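Local coordinates for protein spydx (PDB 2J43) that binds host lung glycogen and related alpha-glucans through tandem family 41 carbohydrate-binding modules, as part of a probable cell-wall-anchored streptococcal pullulanase, at residues R115-N120 against H199-V204; K189-K194 against P209-N214; A103-P108 against N213-I218. All coordinates share one frame; numbering follows the deposited sequence.

Contact 1 (R115-N120 against H199-V204); sequences RINYHN and HTQVFV
Strands 115-119 and 201-204 pair in parallel at the edge of the beta-sandwich of the second carbohydrate-binding module. Arg115 faces Gln201, Ile116 faces Val202, Asn117 faces Phe203 and Tyr118 faces Val204. The strand axes come within 4.8 Å and are inclined by 23°. Five backbone hydrogen bonds join the strands: Arg115 N to Thr200 O, Val202 N to Arg115 O, Asn117 N to Val202 O, Val204 N to Asn117 O, and His119 N to Val204 O.

Asn117 ND2 also donates to Val202 O at 3.0 Å, and the acceptor lies close to the amide plane. Val202 O is gripped twice, with Asn117 N and ND2 reaching it from opposite faces of its carbonyl plane. Chi1 of -64° sets Asn117 CG beside its own backbone N, near the same acceptor. Asn117 ND2 lies over one face of the Phe203 ring, 3.4 Å from CE1.

Ile116, Tyr118, Val202 and Val204 share the other face, where the contacts across the pair are apolar; the Tyr118 hydroxyl bonds to Asp206 O. Ile116 CG1 meets Val202 CG2 at 4.0 Å, side by side. Val204 CG2 touches the in-plane edge of the Tyr118 ring at CD1, 3.7 Å away.

Strand 156-162 flanks 113-119 on its other side, and Asp160 forms a salt bridge with Arg115. Ile116, Tyr118 and Val204 pack on strand 170-176, while Val202 and Val204 also reach strand 191-193.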
loop_
_atom_site.group_PDB
_atom_site.type_symbol
_atom_site.label_atom_id
_atom_site.label_comp_id
_atom_site.label_asym_id
_atom_site.label_seq_id
_atom_site.Cartn_x
_atom_site.Cartn_y
_atom_site.Cartn_z
ATOM N N ARG A 115 -1.918 -8.807 -5.861
ATOM C CA ARG A 115 -3.295 -8.587 -5.392
ATOM C C ARG A 115 -4.009 -7.541 -6.240
ATOM O O ARG A 115 -3.517 -6.412 -6.410
ATOM C CB ARG A 115 -3.321 -8.104 -3.937
ATOM C CG ARG A 115 -4.722 -7.892 -3.404
ATOM C CD ARG A 115 -4.845 -7.785 -1.895
ATOM N NE ARG A 115 -4.420 -8.987 -1.211
ATOM C CZ ARG A 115 -4.420 -9.126 0.122
ATOM N NH1 ARG A 115 -4.782 -8.119 0.907
ATOM N NH2 ARG A 115 -4.054 -10.288 0.663
ATOM N N ILE A 116 -5.191 -7.911 -6.745
ATOM C CA ILE A 116 -6.074 -6.998 -7.430
ATOM C C ILE A 116 -7.180 -6.622 -6.475
ATOM O O ILE A 116 -7.977 -7.454 -6.078
ATOM C CB ILE A 116 -6.639 -7.658 -8.691
ATOM C CG1 ILE A 116 -5.491 -7.975 -9.656
ATOM C CG2 ILE A 116 -7.743 -6.754 -9.286
ATOM C CD1 ILE A 116 -5.884 -8.816 -10.898
ATOM N N ASN A 117 -7.224 -5.356 -6.092
ATOM C CA ASN A 117 -8.247 -4.809 -5.231
ATOM C C ASN A 117 -9.292 -4.102 -6.089
ATOM O O ASN A 117 -8.926 -3.346 -7.021
ATOM C CB ASN A 117 -7.634 -3.753 -4.285
ATOM C CG ASN A 117 -6.631 -4.310 -3.341
ATOM O OD1 ASN A 117 -7.013 -4.856 -2.292
ATOM N ND2 ASN A 117 -5.316 -4.240 -3.699
ATOM N N TYR A 118 -10.574 -4.341 -5.820
ATOM C CA TYR A 118 -11.628 -3.721 -6.606
ATOM C C TYR A 118 -12.629 -3.128 -5.653
ATOM O O TYR A 118 -13.143 -3.859 -4.848
ATOM C CB TYR A 118 -12.389 -4.752 -7.493
ATOM C CG TYR A 118 -13.534 -4.084 -8.222
ATOM C CD1 TYR A 118 -13.271 -3.216 -9.284
ATOM C CD2 TYR A 118 -14.873 -4.292 -7.854
ATOM C CE1 TYR A 118 -14.298 -2.545 -9.939
ATOM C CE2 TYR A 118 -15.915 -3.647 -8.529
ATOM C CZ TYR A 118 -15.616 -2.767 -9.560
ATOM O OH TYR A 118 -16.642 -2.120 -10.229
ATOM N N HIS A 119 -12.898 -1.828 -5.779
ATOM C CA HIS A 119 -13.840 -1.094 -4.949
ATOM C C HIS A 119 -14.982 -0.565 -5.832
ATOM O O HIS A 119 -14.734 -0.129 -6.967
ATOM C CB HIS A 119 -13.121 0.065 -4.227
ATOM C CG HIS A 119 -13.932 0.689 -3.121
ATOM N ND1 HIS A 119 -14.830 1.704 -3.333
ATOM C CD2 HIS A 119 -13.931 0.458 -1.785
ATOM C CE1 HIS A 119 -15.405 2.027 -2.185
ATOM N NE2 HIS A 119 -14.862 1.305 -1.228
ATOM N N ASN A 120 -16.215 -0.643 -5.322
ATOM C CA ASN A 120 -17.340 0.035 -5.944
ATOM C C ASN A 120 -18.124 0.839 -4.905
ATOM O O ASN A 120 -17.883 0.710 -3.707
ATOM C CB ASN A 120 -18.235 -0.925 -6.780
ATOM C CG ASN A 120 -18.914 -2.004 -5.943
ATOM O OD1 ASN A 120 -18.993 -1.900 -4.709
ATOM N ND2 ASN A 120 -19.425 -3.085 -6.637
ATOM N N HIS A 199 5.563 -3.449 -7.334
ATOM C CA HIS A 199 4.191 -3.442 -6.852
ATOM C C HIS A 199 3.590 -4.818 -6.748
ATOM O O HIS A 199 3.601 -5.592 -7.699
ATOM C CB HIS A 199 3.339 -2.596 -7.771
ATOM C CG HIS A 199 3.562 -1.132 -7.598
ATOM N ND1 HIS A 199 3.098 -0.431 -6.499
ATOM C CD2 HIS A 199 4.239 -0.243 -8.359
ATOM C CE1 HIS A 199 3.455 0.841 -6.614
ATOM N NE2 HIS A 199 4.148 0.981 -7.737
ATOM N N THR A 200 3.072 -5.105 -5.571
ATOM C CA THR A 200 2.383 -6.351 -5.313
ATOM C C THR A 200 0.930 -6.144 -4.947
ATOM O O THR A 200 0.216 -7.140 -4.814
ATOM C CB THR A 200 2.987 -7.004 -4.017
ATOM O OG1 THR A 200 2.931 -6.064 -2.909
ATOM C CG2 THR A 200 4.479 -7.357 -4.160
ATOM N N GLN A 201 0.427 -4.921 -4.918
ATOM C CA GLN A 201 -0.976 -4.611 -5.159
ATOM C C GLN A 201 -1.287 -3.568 -6.190
ATOM O O GLN A 201 -0.498 -2.638 -6.408
ATOM C CB GLN A 201 -1.537 -4.110 -3.793
ATOM C CG GLN A 201 -1.265 -5.051 -2.599
ATOM C CD GLN A 201 -2.107 -4.781 -1.357
ATOM O OE1 GLN A 201 -1.584 -4.788 -0.185
ATOM N NE2 GLN A 201 -3.376 -4.575 -1.559
ATOM N N VAL A 202 -2.439 -3.738 -6.835
ATOM C CA VAL A 202 -3.067 -2.754 -7.666
ATOM C C VAL A 202 -4.501 -2.514 -7.258
ATOM O O VAL A 202 -5.118 -3.278 -6.485
ATOM C CB VAL A 202 -2.942 -3.090 -9.169
ATOM C CG1 VAL A 202 -1.468 -3.188 -9.596
ATOM C CG2 VAL A 202 -3.694 -4.350 -9.512
ATOM N N PHE A 203 -5.060 -1.423 -7.768
ATOM C CA PHE A 203 -6.307 -0.902 -7.291
ATOM C C PHE A 203 -7.116 -0.437 -8.469
ATOM O O PHE A 203 -6.641 0.357 -9.292
ATOM C CB PHE A 203 -6.069 0.262 -6.317
ATOM C CG PHE A 203 -5.165 -0.119 -5.196
ATOM C CD1 PHE A 203 -5.673 -0.503 -3.991
ATOM C CD2 PHE A 203 -3.802 -0.169 -5.383
ATOM C CE1 PHE A 203 -4.798 -0.959 -2.973
ATOM C CE2 PHE A 203 -2.946 -0.585 -4.380
ATOM C CZ PHE A 203 -3.460 -0.984 -3.174
ATOM N N VAL A 204 -8.316 -0.994 -8.598
ATOM C CA VAL A 204 -9.305 -0.566 -9.599
ATOM C C VAL A 204 -10.631 -0.300 -8.947
ATOM O O VAL A 204 -10.894 -0.745 -7.822
ATOM C CB VAL A 204 -9.474 -1.588 -10.782
ATOM C CG1 VAL A 204 -8.243 -1.551 -11.717
ATOM C CG2 VAL A 204 -9.735 -2.941 -10.274
#

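Contact 2 (K189-K194 against P209-N214); sequences KDYLFK and PKVYNN
The rings of Tyr191 and Phe193 flank Val211, one meeting each of its methyl groups. Val211 CG2 approaches the Tyr191 ring obliquely, 3.7 Å from CD1. Pro209 O and Lys210 O also come to this ring at a slant. Pro209 O is the nearer, 3.2 Å from Tyr191 CE1. Phe172, from strand 170-176, meets the Tyr191 ring with the planes about 25° apart. At the Phe193 ring the contact is again oblique, with Val211 CG1 3.9 Å from CD1. The Phe193 and Val211 side chains cross at about a right angle.

The torsion of Val211 divides its methyls between the rings. CG1 is anti to the backbone N (chi1 -171°) and turns to Phe193. CG2 turns to Tyr191 and also touches the backbone, 3.5 Å from Leu192 O.

No direct hydrogen bond joins the two segments. A water between them donates to Asp190 O at 2.8 Å. Its reach to Pro209 O, at 2.5 Å, is unusually short, so that half of the bridge is doubtful. Near this outer end, Lys189 CB and Pro209 CB approach to 4.4 Å. The Tyr191 hydroxyl is hydrogen-bonded to Asp208 O, just before the 209-214 segment.

The contact joins an edge strand of the second module to the chain returning after strand 201-205. Strand 191-193 pairs with strand 170-176, while Tyr191, Phe193 and Val211 all pack against Val204 or Val202 of strand 201-205.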
loop_
_atom_site.group_PDB
_atom_site.type_symbol
_atom_site.label_atom_id
_atom_site.label_comp_id
_atom_site.label_asym_id
_atom_site.label_seq_id
_atom_site.Cartn_x
_atom_site.Cartn_y
_atom_site.Cartn_z
ATOM N N LYS A 189 -12.903 -1.986 -21.302
ATOM C CA LYS A 189 -11.512 -1.962 -21.681
ATOM C C LYS A 189 -10.725 -2.824 -20.729
ATOM O O LYS A 189 -10.814 -2.684 -19.515
ATOM C CB LYS A 189 -10.985 -0.525 -21.696
ATOM C CG LYS A 189 -11.199 0.209 -23.047
ATOM C CD LYS A 189 -11.267 1.735 -22.847
ATOM C CE LYS A 189 -12.566 2.384 -23.399
ATOM N NZ LYS A 189 -13.246 3.133 -22.279
ATOM N N ASP A 190 -9.915 -3.676 -21.302
ATOM C CA ASP A 190 -9.029 -4.537 -20.537
ATOM C C ASP A 190 -8.081 -3.717 -19.679
ATOM O O ASP A 190 -7.484 -2.733 -20.159
ATOM C CB ASP A 190 -8.185 -5.343 -21.470
ATOM C CG ASP A 190 -8.945 -6.474 -22.168
ATOM O OD1 ASP A 190 -10.056 -6.862 -21.732
ATOM O OD2 ASP A 190 -8.403 -7.085 -23.127
ATOM N N TYR A 191 -7.916 -4.129 -18.434
ATOM C CA TYR A 191 -6.889 -3.548 -17.576
ATOM C C TYR A 191 -5.568 -4.203 -17.843
ATOM O O TYR A 191 -5.462 -5.405 -17.880
ATOM C CB TYR A 191 -7.229 -3.789 -16.114
ATOM C CG TYR A 191 -8.437 -3.097 -15.632
ATOM C CD1 TYR A 191 -8.444 -1.747 -15.442
ATOM C CD2 TYR A 191 -9.607 -3.803 -15.338
ATOM C CE1 TYR A 191 -9.553 -1.083 -14.978
ATOM C CE2 TYR A 191 -10.701 -3.193 -14.861
ATOM C CZ TYR A 191 -10.721 -1.819 -14.691
ATOM O OH TYR A 191 -11.875 -1.239 -14.245
ATOM N N LEU A 192 -4.517 -3.397 -17.980
ATOM C CA LEU A 192 -3.191 -3.904 -18.233
ATOM C C LEU A 192 -2.242 -3.340 -17.184
ATOM O O LEU A 192 -2.325 -2.160 -16.841
ATOM C CB LEU A 192 -2.741 -3.453 -19.638
ATOM C CG LEU A 192 -2.587 -4.500 -20.747
ATOM C CD1 LEU A 192 -3.624 -5.671 -20.720
ATOM C CD2 LEU A 192 -2.580 -3.799 -22.138
ATOM N N PHE A 193 -1.370 -4.190 -16.665
ATOM C CA PHE A 193 -0.379 -3.743 -15.678
ATOM C C PHE A 193 0.954 -4.373 -15.911
ATOM O O PHE A 193 1.086 -5.561 -16.015
ATOM C CB PHE A 193 -0.865 -4.046 -14.252
ATOM C CG PHE A 193 -0.004 -3.427 -13.172
ATOM C CD1 PHE A 193 -0.031 -2.051 -12.963
ATOM C CD2 PHE A 193 0.787 -4.213 -12.379
ATOM C CE1 PHE A 193 0.777 -1.483 -11.976
ATOM C CE2 PHE A 193 1.581 -3.656 -11.376
ATOM C CZ PHE A 193 1.557 -2.296 -11.182
ATOM N N LYS A 194 2.005 -3.546 -15.931
ATOM C CA LYS A 194 3.349 -4.050 -16.204
ATOM C C LYS A 194 4.432 -3.450 -15.290
ATOM O O LYS A 194 5.589 -3.382 -15.690
ATOM C CB LYS A 194 3.710 -3.766 -17.681
ATOM C CG LYS A 194 3.619 -2.309 -18.101
ATOM C CD LYS A 194 4.619 -1.968 -19.221
ATOM C CE LYS A 194 4.137 -2.364 -20.597
ATOM N NZ LYS A 194 4.958 -1.688 -21.674
ATOM N N PRO A 209 -11.537 2.711 -16.171
ATOM C CA PRO A 209 -10.628 1.848 -16.907
ATOM C C PRO A 209 -9.145 1.896 -16.481
ATOM O O PRO A 209 -8.373 1.131 -17.020
ATOM C CB PRO A 209 -10.750 2.386 -18.346
ATOM C CG PRO A 209 -10.904 3.785 -18.149
ATOM C CD PRO A 209 -11.912 3.893 -16.980
ATOM N N LYS A 210 -8.749 2.768 -15.546
ATOM C CA LYS A 210 -7.353 2.827 -15.143
ATOM C C LYS A 210 -6.997 1.860 -14.037
ATOM O O LYS A 210 -7.776 1.731 -13.115
ATOM C CB LYS A 210 -7.032 4.229 -14.622
ATOM C CG LYS A 210 -7.001 5.272 -15.708
ATOM C CD LYS A 210 -6.694 6.650 -15.091
ATOM C CE LYS A 210 -6.052 7.595 -16.108
ATOM N NZ LYS A 210 -5.669 8.916 -15.486
ATOM N N VAL A 211 -5.817 1.250 -14.141
ATOM C CA VAL A 211 -5.184 0.518 -13.037
ATOM C C VAL A 211 -4.289 1.482 -12.282
ATOM O O VAL A 211 -3.425 2.122 -12.876
ATOM C CB VAL A 211 -4.244 -0.566 -13.509
ATOM C CG1 VAL A 211 -3.787 -1.441 -12.341
ATOM C CG2 VAL A 211 -4.918 -1.428 -14.536
ATOM N N TYR A 212 -4.491 1.538 -10.971
ATOM C CA TYR A 212 -3.760 2.430 -10.092
ATOM C C TYR A 212 -2.842 1.576 -9.261
ATOM O O TYR A 212 -3.146 0.432 -8.927
ATOM C CB TYR A 212 -4.716 3.206 -9.215
ATOM C CG TYR A 212 -5.679 4.070 -9.967
ATOM C CD1 TYR A 212 -5.342 5.387 -10.301
ATOM C CD2 TYR A 212 -6.932 3.614 -10.301
ATOM C CE1 TYR A 212 -6.209 6.178 -10.976
ATOM C CE2 TYR A 212 -7.859 4.432 -10.977
ATOM C CZ TYR A 212 -7.464 5.716 -11.341
ATOM O OH TYR A 212 -8.319 6.587 -12.004
ATOM N N ASN A 213 -1.684 2.145 -8.939
ATOM C CA ASN A 213 -0.668 1.470 -8.149
ATOM C C ASN A 213 -0.721 1.858 -6.642
ATOM O O ASN A 213 0.161 1.504 -5.886
ATOM C CB ASN A 213 0.704 1.704 -8.751
ATOM C CG ASN A 213 1.186 3.125 -8.601
ATOM O OD1 ASN A 213 0.718 3.873 -7.751
ATOM N ND2 ASN A 213 2.108 3.515 -9.469
ATOM N N ASN A 214 -1.805 2.522 -6.255
ATOM C CA ASN A 214 -2.026 2.994 -4.890
ATOM C C ASN A 214 -3.477 3.135 -4.561
ATOM O O ASN A 214 -4.304 3.344 -5.459
ATOM C CB ASN A 214 -1.319 4.365 -4.713
ATOM C CG ASN A 214 -1.892 5.442 -5.625
ATOM O OD1 ASN A 214 -1.416 5.625 -6.774
ATOM N ND2 ASN A 214 -2.910 6.099 -5.181
HETATM O O HOH W 1 -7.764 -0.113 -19.149
#

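Contact 3 (A103-P108 against N213-I218); sequences AHAYRP and NNPYYI
Tyr106 CG lies between its backbone N and carbonyl carbon (chi1 54°), and chi2 of 77° turns the ring so that its edge meets Asn213. Asn213 O lies in the ring plane, 3.3 Å from CE2. The in-plane approach is consistent with a weak C-H...O contact at the ring's rim. Pro215 CD is also near that plane, a looser neighbour 4.4 Å from Tyr106 CD2.

Ala105 makes the second half of the contact. Its CB points toward the 213-218 segment and lies 4.4 Å from Asn214 CB and 4.3 Å from Pro215 CD. The carbonyl of Ala105 rests against the proline ring as well, with its O 3.6 Å from Pro215 CG.

This is an interface between domains. Strand 103-104 is an edge strand of the first pullulanase-associated module, and Ala105 and Tyr106, which make the contact, lie in the loop just after it. The 213-218 segment closes the C-terminal end of the second. A type I beta turn runs from Asn214 to Tyr217, and Tyr217 N donates to Asn214 O. Pro215 and Tyr216 occupy its two central positions, and both come up to Ala105.

No direct hydrogen bond crosses between the segments. One water does the bridging. The Tyr216 OH donates to the water at 2.7 Å, and the water donates to Ala105 O at 2.7 Å.

Beside this contact, the Tyr106 hydroxyl is hydrogen-bonded to His199 ND1 of the second module. The Tyr106 ring also meets Phe203, with their planes about 50° apart. Pro215 packs on Phe203 and on Tyr155, while Tyr216 touches Met92 of the first module.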
loop_
_atom_site.group_PDB
_atom_site.type_symbol
_atom_site.label_atom_id
_atom_site.label_comp_id
_atom_site.label_asym_id
_atom_site.label_seq_id
_atom_site.Cartn_x
_atom_site.Cartn_y
_atom_site.Cartn_z
ATOM N N ALA A 103 9.695 2.894 1.051
ATOM C CA ALA A 103 8.349 3.199 1.475
ATOM C C ALA A 103 7.309 2.694 0.499
ATOM O O ALA A 103 7.540 2.669 -0.725
ATOM C CB ALA A 103 8.192 4.679 1.708
ATOM N N HIS A 104 6.158 2.311 1.036
ATOM C CA HIS A 104 5.056 1.756 0.241
ATOM C C HIS A 104 3.761 2.342 0.713
ATOM O O HIS A 104 3.558 2.534 1.924
ATOM C CB HIS A 104 5.054 0.218 0.405
ATOM C CG HIS A 104 6.341 -0.415 0.032
ATOM N ND1 HIS A 104 7.336 -0.684 0.947
ATOM C CD2 HIS A 104 6.801 -0.856 -1.166
ATOM C CE1 HIS A 104 8.343 -1.289 0.333
ATOM N NE2 HIS A 104 8.049 -1.393 -0.950
ATOM N N ALA A 105 2.820 2.564 -0.201
ATOM C CA ALA A 105 1.560 3.187 0.124
ATOM C C ALA A 105 0.463 2.163 0.523
ATOM O O ALA A 105 -0.691 2.528 0.707
ATOM C CB ALA A 105 1.076 4.039 -1.076
ATOM N N TYR A 106 0.859 0.892 0.583
ATOM C CA TYR A 106 0.013 -0.211 1.071
ATOM C C TYR A 106 0.977 -1.264 1.619
ATOM O O TYR A 106 2.188 -1.155 1.433
ATOM C CB TYR A 106 -0.831 -0.773 -0.089
ATOM C CG TYR A 106 0.009 -1.180 -1.280
ATOM C CD1 TYR A 106 0.743 -2.370 -1.294
ATOM C CD2 TYR A 106 0.071 -0.367 -2.427
ATOM C CE1 TYR A 106 1.546 -2.713 -2.355
ATOM C CE2 TYR A 106 0.861 -0.721 -3.521
ATOM C CZ TYR A 106 1.576 -1.907 -3.493
ATOM O OH TYR A 106 2.354 -2.287 -4.564
ATOM N N ARG A 107 0.454 -2.254 2.340
ATOM C CA ARG A 107 1.302 -3.301 2.856
ATOM C C ARG A 107 1.825 -4.216 1.732
ATOM O O ARG A 107 1.015 -4.857 1.060
ATOM C CB ARG A 107 0.531 -4.135 3.839
ATOM C CG ARG A 107 1.373 -5.210 4.451
ATOM C CD ARG A 107 0.622 -5.942 5.476
ATOM N NE ARG A 107 1.440 -6.977 6.042
ATOM C CZ ARG A 107 1.103 -7.645 7.131
ATOM N NH1 ARG A 107 -0.037 -7.381 7.774
ATOM N NH2 ARG A 107 1.908 -8.574 7.581
ATOM N N PRO A 108 3.131 -4.305 1.520
ATOM C CA PRO A 108 3.665 -5.177 0.465
ATOM C C PRO A 108 3.342 -6.643 0.779
ATOM O O PRO A 108 3.403 -7.064 1.927
ATOM C CB PRO A 108 5.171 -4.940 0.544
ATOM C CG PRO A 108 5.298 -3.618 1.208
ATOM C CD PRO A 108 4.210 -3.522 2.178
ATOM N N ASN A 213 -1.684 2.145 -8.939
ATOM C CA ASN A 213 -0.668 1.470 -8.149
ATOM C C ASN A 213 -0.721 1.858 -6.642
ATOM O O ASN A 213 0.161 1.504 -5.886
ATOM C CB ASN A 213 0.704 1.704 -8.751
ATOM C CG ASN A 213 1.186 3.125 -8.601
ATOM O OD1 ASN A 213 0.718 3.873 -7.751
ATOM N ND2 ASN A 213 2.108 3.515 -9.469
ATOM N N ASN A 214 -1.805 2.522 -6.255
ATOM C CA ASN A 214 -2.026 2.994 -4.890
ATOM C C ASN A 214 -3.477 3.135 -4.561
ATOM O O ASN A 214 -4.304 3.344 -5.459
ATOM C CB ASN A 214 -1.319 4.365 -4.713
ATOM C CG ASN A 214 -1.892 5.442 -5.625
ATOM O OD1 ASN A 214 -1.416 5.625 -6.774
ATOM N ND2 ASN A 214 -2.910 6.099 -5.181
ATOM N N PRO A 215 -3.832 3.028 -3.282
ATOM C CA PRO A 215 -5.228 3.059 -2.882
ATOM C C PRO A 215 -5.888 4.423 -2.852
ATOM O O PRO A 215 -7.065 4.493 -2.514
ATOM C CB PRO A 215 -5.186 2.466 -1.461
ATOM C CG PRO A 215 -3.879 2.834 -0.972
ATOM C CD PRO A 215 -2.933 2.768 -2.138
ATOM N N TYR A 216 -5.151 5.464 -3.242
ATOM C CA TYR A 216 -5.682 6.814 -3.349
ATOM C C TYR A 216 -6.179 7.096 -4.750
ATOM O O TYR A 216 -6.726 8.178 -5.005
ATOM C CB TYR A 216 -4.623 7.835 -2.895
ATOM C CG TYR A 216 -4.201 7.515 -1.505
ATOM C CD1 TYR A 216 -4.984 7.837 -0.424
ATOM C CD2 TYR A 216 -3.033 6.784 -1.261
ATOM C CE1 TYR A 216 -4.626 7.508 0.865
ATOM C CE2 TYR A 216 -2.680 6.435 0.037
ATOM C CZ TYR A 216 -3.489 6.768 1.091
ATOM O OH TYR A 216 -3.192 6.405 2.394
ATOM N N TYR A 217 -5.994 6.148 -5.669
ATOM C CA TYR A 217 -6.404 6.301 -7.085
ATOM C C TYR A 217 -5.758 7.560 -7.698
ATOM O O TYR A 217 -6.404 8.312 -8.407
ATOM C CB TYR A 217 -7.943 6.270 -7.269
ATOM C CG TYR A 217 -8.566 5.087 -6.540
ATOM C CD1 TYR A 217 -8.466 3.821 -7.064
ATOM C CD2 TYR A 217 -9.251 5.254 -5.337
ATOM C CE1 TYR A 217 -9.029 2.729 -6.395
ATOM C CE2 TYR A 217 -9.828 4.194 -4.683
ATOM C CZ TYR A 217 -9.662 2.915 -5.211
ATOM O OH TYR A 217 -10.188 1.847 -4.535
ATOM N N ILE A 218 -4.468 7.731 -7.436
ATOM C CA ILE A 218 -3.658 8.796 -8.067
ATOM C C ILE A 218 -2.823 8.237 -9.196
ATOM O O ILE A 218 -2.031 7.333 -9.010
ATOM C CB ILE A 218 -2.744 9.482 -7.020
ATOM C CG1 ILE A 218 -3.571 9.946 -5.820
ATOM C CG2 ILE A 218 -1.996 10.700 -7.675
ATOM C CD1 ILE A 218 -4.638 11.080 -6.118
HETATM O O HOH W 2 -1.383 4.423 2.441
#

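Contact 1 is the buried one, and direct backbone hydrogen bonds dominate it. Contacts 2 and 3 are only partly buried. Both lack a direct hydrogen bond between their segments. Beside the apolar packing there is a bridging water in contact 3, and a less certain one in contact 2. Contacts 1 and 2 both belong to the second module. Phe203 N of contact 1 probably bonds to Tyr212 O of contact 2, and Val202 CG1 packs on Phe193 CZ. Contact 3 instead spans the two modules. It shares Asn213 and Asn214 with contact 2. It meets contact 1 at the Tyr106 hydroxyl. The 209-218 chain thus serves the core side first and the module boundary next.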